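Local coordinates for serine hydrolase CCSP0084 (Cycloclasticus sp. P1, PDB 4I3F), which probably hydrolyses esters and carbon-carbon bonds of meta-cleavage products as a serine hydrolase of the alpha/beta hydrolase fold, at residues 100-104 against 133-138; 45-51 against 118-124. All coordinates share one frame; numbering follows the deposited sequence.

Overall arrangement
Both contacts belong to the alpha/beta hydrolase core, and their centres lie about 13 Å apart. Interaction 2 is inside the central sheet, where strand 46-50 runs parallel to strand 119-124; interaction 1 lies on one side of that sheet, where helix 96-113 crosses helix 126-137. Along the chain the four elements alternate: strand 46-50, helix 96-113, strand 119-124, helix 126-137, so each contact joins elements separated by a member of the other. The layers meet at Leu134, whose CD1 packs on Ile121 CD1 (3.9 Å) and Leu50 CD1 (4.1 Å). Strand 119-124 leads directly into helix 126-137 through a probable nucleophile elbow; interaction 2 includes its first glycine, and Leu134 of interaction 1 lies near it.

Interaction 1 of 2, residues 100-104 against 133-138; sequences IDIWV and HLLNRH. With NA (sodium ion), chain D.
Arg137 sets out with CG anti to its carbonyl carbon (chi1 -68°) and then runs extended from CG to NE, carrying its guanidinium over Val104 to Asp101, whose CG is likewise anti to the carbonyl carbon. There Arg137 NH1 donates to Asp101 OD1 in a salt bridge of 2.9 Å. OD1 is met on its anti side, with the donor somewhat out of the carboxylate plane, and the carboxylate and guanidinium planes stand 59° apart, so one N-H...O bond, not a flat two-pronged pair, joins the groups. A water links the other terminal guanidinium nitrogen, NH2, to the same OD1, 3.1 Å from each. Val104 CG2 lies over one face of the guanidinium, offset toward its rim.

Alongside this pair, helices 96-113 and 126-137 of the alpha/beta hydrolase fold cross at -74° on one side of the central sheet. Their local axes are 10.6 Å apart at closest approach. Val104 fills the crossing by splitting its methyls: CG2 rests on His133 CB at 3.7 Å, while CG1 touches Leu134 CD2, also at 3.7 Å, and reaches CD2 at the edge of the His138 ring. Ile100 sends CG2 over a face of the His133 imidazole, a CH-pi contact 4.1 Å from the centroid; His133 NE2 is hydrogen-bonded to Phe229 O, which probably helps fix the ring's rotation. His138, the first residue past the helix, binds the sodium ion through ND1 at 2.5 Å, where Glu140 and two waters are further ligands.

Interaction 2 of 2, residues 45-51 against 118-124; sequences TSILLLH and QTHIVGN
The His120 imidazole has Ile47 CG1 at its edge, near the ring plane, while the CG2 methyl of Thr45 comes in obliquely, 3.6 Å from His120 CD2. The ring also stacks with that of Phe297, and ND1 is hydrogen-bonded to the backbone N of Lys144 on the next strand. Thr45, Ile47 and His120 lie at the start of a parallel pair, strands 46-50 and 119-124, in the middle of the alpha/beta hydrolase sheet; strand 75-79 flanks the former and strand 142-148 the latter.

Five backbone bonds tie the two strands, alternating in direction from His120 N to Ser46 O through to Asn124 N to Leu50 O, the last with an N-H...O angle of 173°. On the face that bears His120, Ile47 CG2 meets Val122 CG2 at 3.7 Å, and Leu49 lies beside Val122, pointing the same way. Trp63 of helix 59-63 packs on both Leu49 and Val122. The other face is lined by Leu48, Leu50 and Ile121: Leu50 CD1 is 3.9 Å from Ile121 CD1, and helix 96-113 packs on both leucines. Gly123, paired with Leu50, probably opens the GxSxG nucleophile elbow, its CA set against Leu50 O.

At the opposite end of the pair, a water accepts from Ser46 N and donates to Gln118 O. Thr119 OG1 sits anti to the backbone N (chi1 -172°), which turns it 2.8 Å from Ser46 OG. It also donates to His120 O on a lone pair in the carbonyl plane, so that this oxygen is gripped by both Thr119 OG1 and Leu48 N.

Interaction 1 of 2, residues 100-104 against 133-138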
ATOM      1  N   ILE A 100      11.686  -4.451   3.798  1.00 12.78           N
ATOM      2  CA  ILE A 100      11.100  -3.390   4.615  1.00 10.43           C
ATOM      3  C   ILE A 100      12.118  -2.265   4.857  1.00 14.54           C
ATOM      4  O   ILE A 100      11.772  -1.084   4.759  1.00 13.38           O
ATOM      5  CB  ILE A 100      10.541  -3.925   5.956  1.00 16.85           C
ATOM      6  CG1 ILE A 100       9.294  -4.770   5.700  1.00 12.02           C
ATOM      7  CG2 ILE A 100      10.190  -2.773   6.893  1.00 15.50           C
ATOM      8  CD1 ILE A 100       8.954  -5.748   6.832  1.00 15.57           C
ATOM      9  N   ASP A 101      13.368  -2.623   5.143  1.00 12.81           N
ATOM     10  CA  ASP A 101      14.431  -1.629   5.311  1.00 13.67           C
ATOM     11  C   ASP A 101      14.570  -0.765   4.056  1.00 14.09           C
ATOM     12  O   ASP A 101      14.638   0.465   4.135  1.00 15.42           O
ATOM     13  CB  ASP A 101      15.763  -2.313   5.633  1.00 16.27           C
ATOM     14  CG  ASP A 101      15.794  -2.928   7.029  1.00 22.85           C
ATOM     15  OD1 ASP A 101      14.968  -2.536   7.881  1.00 21.68           O
ATOM     16  OD2 ASP A 101      16.660  -3.799   7.268  1.00 23.23           O
ATOM     17  N   ILE A 102      14.590  -1.422   2.900  1.00 11.51           N
ATOM     18  CA  ILE A 102      14.638  -0.739   1.604  1.00 10.28           C
ATOM     19  C   ILE A 102      13.413   0.155   1.352  1.00 12.07           C
ATOM     20  O   ILE A 102      13.556   1.288   0.869  1.00 14.19           O
ATOM     21  CB  ILE A 102      14.783  -1.764   0.448  1.00 11.58           C
ATOM     22  CG1 ILE A 102      16.218  -2.266   0.353  1.00 13.31           C
ATOM     23  CG2 ILE A 102      14.347  -1.151  -0.877  1.00 13.02           C
ATOM     24  CD1 ILE A 102      16.397  -3.497  -0.537  1.00 14.55           C
ATOM     25  N   TRP A 103      12.224  -0.355   1.657  1.00 10.45           N
ATOM     26  CA  TRP A 103      10.978   0.386   1.420  1.00  9.69           C
ATOM     27  C   TRP A 103      10.890   1.645   2.285  1.00 12.25           C
ATOM     28  O   TRP A 103      10.454   2.705   1.814  1.00 11.03           O
ATOM     29  CB  TRP A 103       9.772  -0.526   1.644  1.00 12.82           C
ATOM     30  CG  TRP A 103       9.667  -1.624   0.604  1.00 13.85           C
ATOM     31  CD1 TRP A 103      10.080  -1.557  -0.696  1.00 11.39           C
ATOM     32  CD2 TRP A 103       9.138  -2.949   0.790  1.00 12.86           C
ATOM     33  NE1 TRP A 103       9.819  -2.746  -1.338  1.00 11.28           N
ATOM     34  CE2 TRP A 103       9.249  -3.619  -0.447  1.00 12.16           C
ATOM     35  CE3 TRP A 103       8.581  -3.631   1.880  1.00  9.87           C
ATOM     36  CZ2 TRP A 103       8.820  -4.941  -0.627  1.00 11.61           C
ATOM     37  CZ3 TRP A 103       8.158  -4.943   1.701  1.00 10.70           C
ATOM     38  CH2 TRP A 103       8.286  -5.586   0.462  1.00 10.27           C
ATOM     39  N   VAL A 104      11.315   1.531   3.543  1.00 11.31           N
ATOM     40  CA  VAL A 104      11.355   2.680   4.443  1.00 12.28           C
ATOM     41  C   VAL A 104      12.340   3.726   3.913  1.00 11.90           C
ATOM     42  O   VAL A 104      11.973   4.889   3.736  1.00 11.88           O
ATOM     43  CB  VAL A 104      11.689   2.254   5.899  1.00 13.78           C
ATOM     44  CG1 VAL A 104      11.994   3.468   6.784  1.00 13.27           C
ATOM     45  CG2 VAL A 104      10.526   1.443   6.486  1.00 14.33           C
ATOM     46  N   HIS A 133       6.151   1.310   9.776  1.00 11.15           N
ATOM     47  CA  HIS A 133       7.585   1.373  10.043  1.00 11.09           C
ATOM     48  C   HIS A 133       8.170   2.760   9.809  1.00 12.14           C
ATOM     49  O   HIS A 133       9.090   3.160  10.515  1.00 11.30           O
ATOM     50  CB  HIS A 133       8.323   0.293   9.254  1.00 11.95           C
ATOM     51  CG  HIS A 133       8.057  -1.084   9.762  1.00 11.22           C
ATOM     52  ND1 HIS A 133       8.905  -1.731  10.633  1.00 17.05           N
ATOM     53  CD2 HIS A 133       7.001  -1.914   9.578  1.00 11.36           C
ATOM     54  CE1 HIS A 133       8.402  -2.915  10.934  1.00 17.16           C
ATOM     55  NE2 HIS A 133       7.247  -3.050  10.308  1.00 13.43           N
ATOM     56  N   LEU A 134       7.617   3.506   8.853  1.00 12.30           N
ATOM     57  CA  LEU A 134       8.044   4.887   8.639  1.00  9.99           C
ATOM     58  C   LEU A 134       7.708   5.767   9.843  1.00 13.23           C
ATOM     59  O   LEU A 134       8.529   6.580  10.268  1.00 12.65           O
ATOM     60  CB  LEU A 134       7.415   5.462   7.369  1.00 10.26           C
ATOM     61  CG  LEU A 134       8.169   5.150   6.072  1.00  8.97           C
ATOM     62  CD1 LEU A 134       7.253   5.379   4.860  1.00 10.49           C
ATOM     63  CD2 LEU A 134       9.422   6.007   5.964  1.00 12.37           C
ATOM     64  N   LEU A 135       6.507   5.608  10.397  1.00 12.20           N
ATOM     65  CA  LEU A 135       6.109   6.401  11.559  1.00 10.19           C
ATOM     66  C   LEU A 135       6.959   6.046  12.773  1.00 13.44           C
ATOM     67  O   LEU A 135       7.255   6.902  13.610  1.00 15.33           O
ATOM     68  CB  LEU A 135       4.624   6.177  11.891  1.00 10.31           C
ATOM     69  CG  LEU A 135       3.631   6.472  10.768  1.00 13.21           C
ATOM     70  CD1 LEU A 135       2.216   6.158  11.221  1.00 13.39           C
ATOM     71  CD2 LEU A 135       3.728   7.915  10.325  1.00 11.35           C
ATOM     72  N   ASN A 136       7.361   4.783  12.864  1.00 14.48           N
ATOM     73  CA  ASN A 136       8.180   4.328  13.977  1.00 13.21           C
ATOM     74  C   ASN A 136       9.604   4.837  13.864  1.00 17.03           C
ATOM     75  O   ASN A 136      10.192   5.286  14.852  1.00 16.94           O
ATOM     76  CB  ASN A 136       8.198   2.798  14.021  1.00 15.25           C
ATOM     77  CG  ASN A 136       8.998   2.256  15.195  1.00 18.12           C
ATOM     78  OD1 ASN A 136       8.824   2.682  16.347  1.00 18.33           O
ATOM     79  ND2 ASN A 136       9.900   1.323  14.908  1.00 17.93           N
ATOM     80  N   ARG A 137      10.158   4.764  12.657  1.00 14.51           N
ATOM     81  CA  ARG A 137      11.585   5.048  12.457  1.00 15.12           C
ATOM     82  C   ARG A 137      11.880   6.517  12.184  1.00 14.39           C
ATOM     83  O   ARG A 137      12.933   7.022  12.583  1.00 16.10           O
ATOM     84  CB  ARG A 137      12.146   4.189  11.317  1.00 14.21           C
ATOM     85  CG  ARG A 137      12.206   2.701  11.641  1.00 18.49           C
ATOM     86  CD  ARG A 137      12.730   1.885  10.474  1.00 18.27           C
ATOM     87  NE  ARG A 137      12.281   0.497  10.550  1.00 22.09           N
ATOM     88  CZ  ARG A 137      12.705  -0.470   9.747  1.00 26.67           C
ATOM     89  NH1 ARG A 137      13.606  -0.207   8.807  1.00 21.89           N
ATOM     90  NH2 ARG A 137      12.235  -1.701   9.891  1.00 22.56           N
ATOM     91  N   HIS A 138      10.947   7.195  11.515  1.00 16.69           N
ATOM     92  CA  HIS A 138      11.136   8.586  11.109  1.00 13.72           C
ATOM     93  C   HIS A 138       9.895   9.421  11.407  1.00 15.77           C
ATOM     94  O   HIS A 138       9.328  10.032  10.494  1.00 15.08           O
ATOM     95  CB  HIS A 138      11.409   8.632   9.607  1.00 15.35           C
ATOM     96  CG  HIS A 138      12.600   7.822   9.188  1.00 15.87           C
ATOM     97  ND1 HIS A 138      13.893   8.282   9.307  1.00 22.67           N
ATOM     98  CD2 HIS A 138      12.689   6.583   8.649  1.00 14.66           C
ATOM     99  CE1 HIS A 138      14.729   7.361   8.862  1.00 21.42           C
ATOM    100  NE2 HIS A 138      14.025   6.320   8.456  1.00 18.95           N
TER
HETATM  101 NA    NA D 303      14.583  10.357  10.590  1.00 47.44          NA
HETATM  102  O   HOH W   1      12.851  -4.581   8.918  1.00 20.12           O
HETATM  103  O   HOH W   2      15.240   1.412   6.643  1.00 30.99           O
HETATM  104  O   HOH W   3      17.327  10.341  10.637  1.00 44.19           O
HETATM  105  O   HOH W   4      14.432  11.825   8.152  1.00 30.11           O

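Interaction 2 of 2, residues 45-51 against 118-124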
ATOM      1  N   THR A  45       0.205  21.290   0.960  1.00 18.58           N
ATOM      2  CA  THR A  45       0.299  20.131   1.844  1.00 14.19           C
ATOM      3  C   THR A  45       0.312  18.863   1.000  1.00 16.90           C
ATOM      4  O   THR A  45      -0.456  18.746   0.040  1.00 16.46           O
ATOM      5  CB  THR A  45      -0.869  20.089   2.835  1.00 18.44           C
ATOM      6  OG1 THR A  45      -0.918  21.318   3.575  1.00 26.51           O
ATOM      7  CG2 THR A  45      -0.723  18.911   3.794  1.00 17.18           C
ATOM      8  N   SER A  46       1.187  17.922   1.341  1.00 14.94           N
ATOM      9  CA  SER A  46       1.342  16.721   0.522  1.00 12.87           C
ATOM     10  C   SER A  46       0.768  15.457   1.153  1.00 14.93           C
ATOM     11  O   SER A  46       0.591  15.374   2.371  1.00 12.73           O
ATOM     12  CB  SER A  46       2.811  16.508   0.144  1.00 14.74           C
ATOM     13  OG  SER A  46       3.616  16.307   1.287  1.00 18.87           O
ATOM     14  N   ILE A  47       0.460  14.481   0.294  1.00 12.55           N
ATOM     15  CA  ILE A  47       0.079  13.137   0.716  1.00  9.46           C
ATOM     16  C   ILE A  47       0.934  12.155  -0.076  1.00 10.60           C
ATOM     17  O   ILE A  47       1.001  12.240  -1.308  1.00 11.82           O
ATOM     18  CB  ILE A  47      -1.400  12.824   0.417  1.00 10.76           C
ATOM     19  CG1 ILE A  47      -2.335  13.876   1.010  1.00 11.39           C
ATOM     20  CG2 ILE A  47      -1.770  11.440   0.944  1.00 13.38           C
ATOM     21  CD1 ILE A  47      -3.791  13.706   0.554  1.00 12.16           C
ATOM     22  N   LEU A  48       1.605  11.250   0.635  1.00  9.00           N
ATOM     23  CA  LEU A  48       2.386  10.179   0.018  1.00  9.63           C
ATOM     24  C   LEU A  48       1.520   8.928   0.065  1.00 11.64           C
ATOM     25  O   LEU A  48       1.083   8.523   1.142  1.00 12.55           O
ATOM     26  CB  LEU A  48       3.679   9.948   0.810  1.00  9.91           C
ATOM     27  CG  LEU A  48       4.572   8.772   0.381  1.00  7.91           C
ATOM     28  CD1 LEU A  48       5.088   8.977  -1.036  1.00  7.62           C
ATOM     29  CD2 LEU A  48       5.737   8.581   1.342  1.00  8.56           C
ATOM     30  N   LEU A  49       1.256   8.326  -1.094  1.00  9.63           N
ATOM     31  CA  LEU A  49       0.382   7.153  -1.155  1.00  7.60           C
ATOM     32  C   LEU A  49       1.192   5.916  -1.506  1.00 10.95           C
ATOM     33  O   LEU A  49       1.884   5.888  -2.531  1.00 12.48           O
ATOM     34  CB  LEU A  49      -0.742   7.354  -2.186  1.00  9.71           C
ATOM     35  CG  LEU A  49      -1.720   8.483  -1.842  1.00 13.09           C
ATOM     36  CD1 LEU A  49      -1.386   9.729  -2.646  1.00 12.49           C
ATOM     37  CD2 LEU A  49      -3.163   8.068  -2.063  1.00 15.17           C
ATOM     38  N   LEU A  50       1.096   4.892  -0.663  1.00  8.05           N
ATOM     39  CA  LEU A  50       1.906   3.682  -0.827  1.00 10.94           C
ATOM     40  C   LEU A  50       1.014   2.486  -1.138  1.00 11.32           C
ATOM     41  O   LEU A  50       0.152   2.105  -0.331  1.00 11.40           O
ATOM     42  CB  LEU A  50       2.749   3.427   0.434  1.00  9.15           C
ATOM     43  CG  LEU A  50       3.706   4.548   0.850  1.00 12.67           C
ATOM     44  CD1 LEU A  50       4.531   4.149   2.073  1.00 13.09           C
ATOM     45  CD2 LEU A  50       4.622   4.918  -0.310  1.00 10.53           C
ATOM     46  N   HIS A  51       1.225   1.895  -2.314  1.00  9.76           N
ATOM     47  CA  HIS A  51       0.381   0.816  -2.828  1.00  8.83           C
ATOM     48  C   HIS A  51       0.605  -0.546  -2.149  1.00 10.69           C
ATOM     49  O   HIS A  51       1.496  -0.686  -1.308  1.00 11.00           O
ATOM     50  CB  HIS A  51       0.594   0.696  -4.335  1.00 10.69           C
ATOM     51  CG  HIS A  51       1.938   0.160  -4.718  1.00  9.29           C
ATOM     52  ND1 HIS A  51       2.897   0.925  -5.350  1.00 16.59           N
ATOM     53  CD2 HIS A  51       2.469  -1.079  -4.594  1.00  8.81           C
ATOM     54  CE1 HIS A  51       3.964   0.179  -5.582  1.00  8.44           C
ATOM     55  NE2 HIS A  51       3.733  -1.037  -5.129  1.00 15.84           N
ATOM     56  N   GLN A 118       7.679  17.373   5.781  1.00 15.28           N
ATOM     57  CA  GLN A 118       6.621  16.579   6.402  1.00 13.03           C
ATOM     58  C   GLN A 118       5.504  16.310   5.409  1.00 12.09           C
ATOM     59  O   GLN A 118       5.162  17.188   4.605  1.00 13.49           O
ATOM     60  CB  GLN A 118       6.037  17.310   7.610  1.00 17.08           C
ATOM     61  CG  GLN A 118       7.002  17.535   8.759  1.00 21.95           C
ATOM     62  CD  GLN A 118       6.277  17.896  10.045  1.00 33.22           C
ATOM     63  OE1 GLN A 118       5.484  18.838  10.080  1.00 28.19           O
ATOM     64  NE2 GLN A 118       6.528  17.131  11.104  1.00 28.98           N
ATOM     65  N   THR A 119       4.921  15.119   5.490  1.00 13.21           N
ATOM     66  CA  THR A 119       3.844  14.730   4.579  1.00 14.79           C
ATOM     67  C   THR A 119       2.755  13.921   5.289  1.00 16.33           C
ATOM     68  O   THR A 119       3.032  13.225   6.272  1.00 11.30           O
ATOM     69  CB  THR A 119       4.408  13.919   3.382  1.00 12.67           C
ATOM     70  OG1 THR A 119       3.380  13.705   2.407  1.00 13.78           O
ATOM     71  CG2 THR A 119       4.946  12.564   3.843  1.00  9.47           C
ATOM     72  N   HIS A 120       1.514  14.025   4.811  1.00 11.89           N
ATOM     73  CA  HIS A 120       0.502  13.038   5.172  1.00  9.39           C
ATOM     74  C   HIS A 120       0.842  11.751   4.434  1.00 10.10           C
ATOM     75  O   HIS A 120       1.591  11.775   3.455  1.00 11.43           O
ATOM     76  CB  HIS A 120      -0.903  13.488   4.757  1.00 10.00           C
ATOM     77  CG  HIS A 120      -1.439  14.670   5.512  1.00 12.53           C
ATOM     78  ND1 HIS A 120      -1.404  14.770   6.888  1.00 14.90           N
ATOM     79  CD2 HIS A 120      -2.077  15.781   5.072  1.00 10.36           C
ATOM     80  CE1 HIS A 120      -1.977  15.903   7.259  1.00 15.07           C
ATOM     81  NE2 HIS A 120      -2.395  16.535   6.176  1.00 13.26           N
ATOM     82  N   ILE A 121       0.279  10.629   4.868  1.00  8.57           N
ATOM     83  CA  ILE A 121       0.612   9.348   4.253  1.00  6.84           C
ATOM     84  C   ILE A 121      -0.583   8.395   4.251  1.00  9.94           C
ATOM     85  O   ILE A 121      -1.382   8.374   5.198  1.00 10.61           O
ATOM     86  CB  ILE A 121       1.883   8.725   4.925  1.00  7.54           C
ATOM     87  CG1 ILE A 121       2.301   7.416   4.247  1.00  9.40           C
ATOM     88  CG2 ILE A 121       1.698   8.581   6.450  1.00 10.02           C
ATOM     89  CD1 ILE A 121       3.710   6.952   4.643  1.00 10.27           C
ATOM     90  N   VAL A 122      -0.723   7.650   3.153  1.00  9.76           N
ATOM     91  CA  VAL A 122      -1.764   6.632   3.012  1.00  7.35           C
ATOM     92  C   VAL A 122      -1.070   5.347   2.604  1.00 11.31           C
ATOM     93  O   VAL A 122      -0.215   5.363   1.713  1.00  9.72           O
ATOM     94  CB  VAL A 122      -2.777   6.990   1.908  1.00 11.25           C
ATOM     95  CG1 VAL A 122      -3.867   5.911   1.802  1.00  9.88           C
ATOM     96  CG2 VAL A 122      -3.431   8.339   2.188  1.00 11.65           C
ATOM     97  N   GLY A 123      -1.416   4.236   3.246  1.00  9.30           N
ATOM     98  CA  GLY A 123      -0.809   2.968   2.878  1.00 12.03           C
ATOM     99  C   GLY A 123      -1.761   1.793   2.822  1.00 11.67           C
ATOM    100  O   GLY A 123      -2.535   1.553   3.764  1.00 10.97           O
ATOM    101  N   ASN A 124      -1.697   1.055   1.713  1.00  8.64           N
ATOM    102  CA  ASN A 124      -2.489  -0.151   1.508  1.00  8.21           C
ATOM    103  C   ASN A 124      -1.662  -1.387   1.797  1.00  8.47           C
ATOM    104  O   ASN A 124      -0.589  -1.548   1.234  1.00 10.74           O
ATOM    105  CB  ASN A 124      -2.982  -0.207   0.051  1.00 13.36           C
ATOM    106  CG  ASN A 124      -3.502  -1.594  -0.360  1.00 20.05           C
ATOM    107  OD1 ASN A 124      -3.843  -2.433   0.478  1.00 19.10           O
ATOM    108  ND2 ASN A 124      -3.577  -1.828  -1.671  1.00 18.46           N
TER
HETATM  109  O   HOH W   5       2.866  18.573   3.734  1.00 24.24           O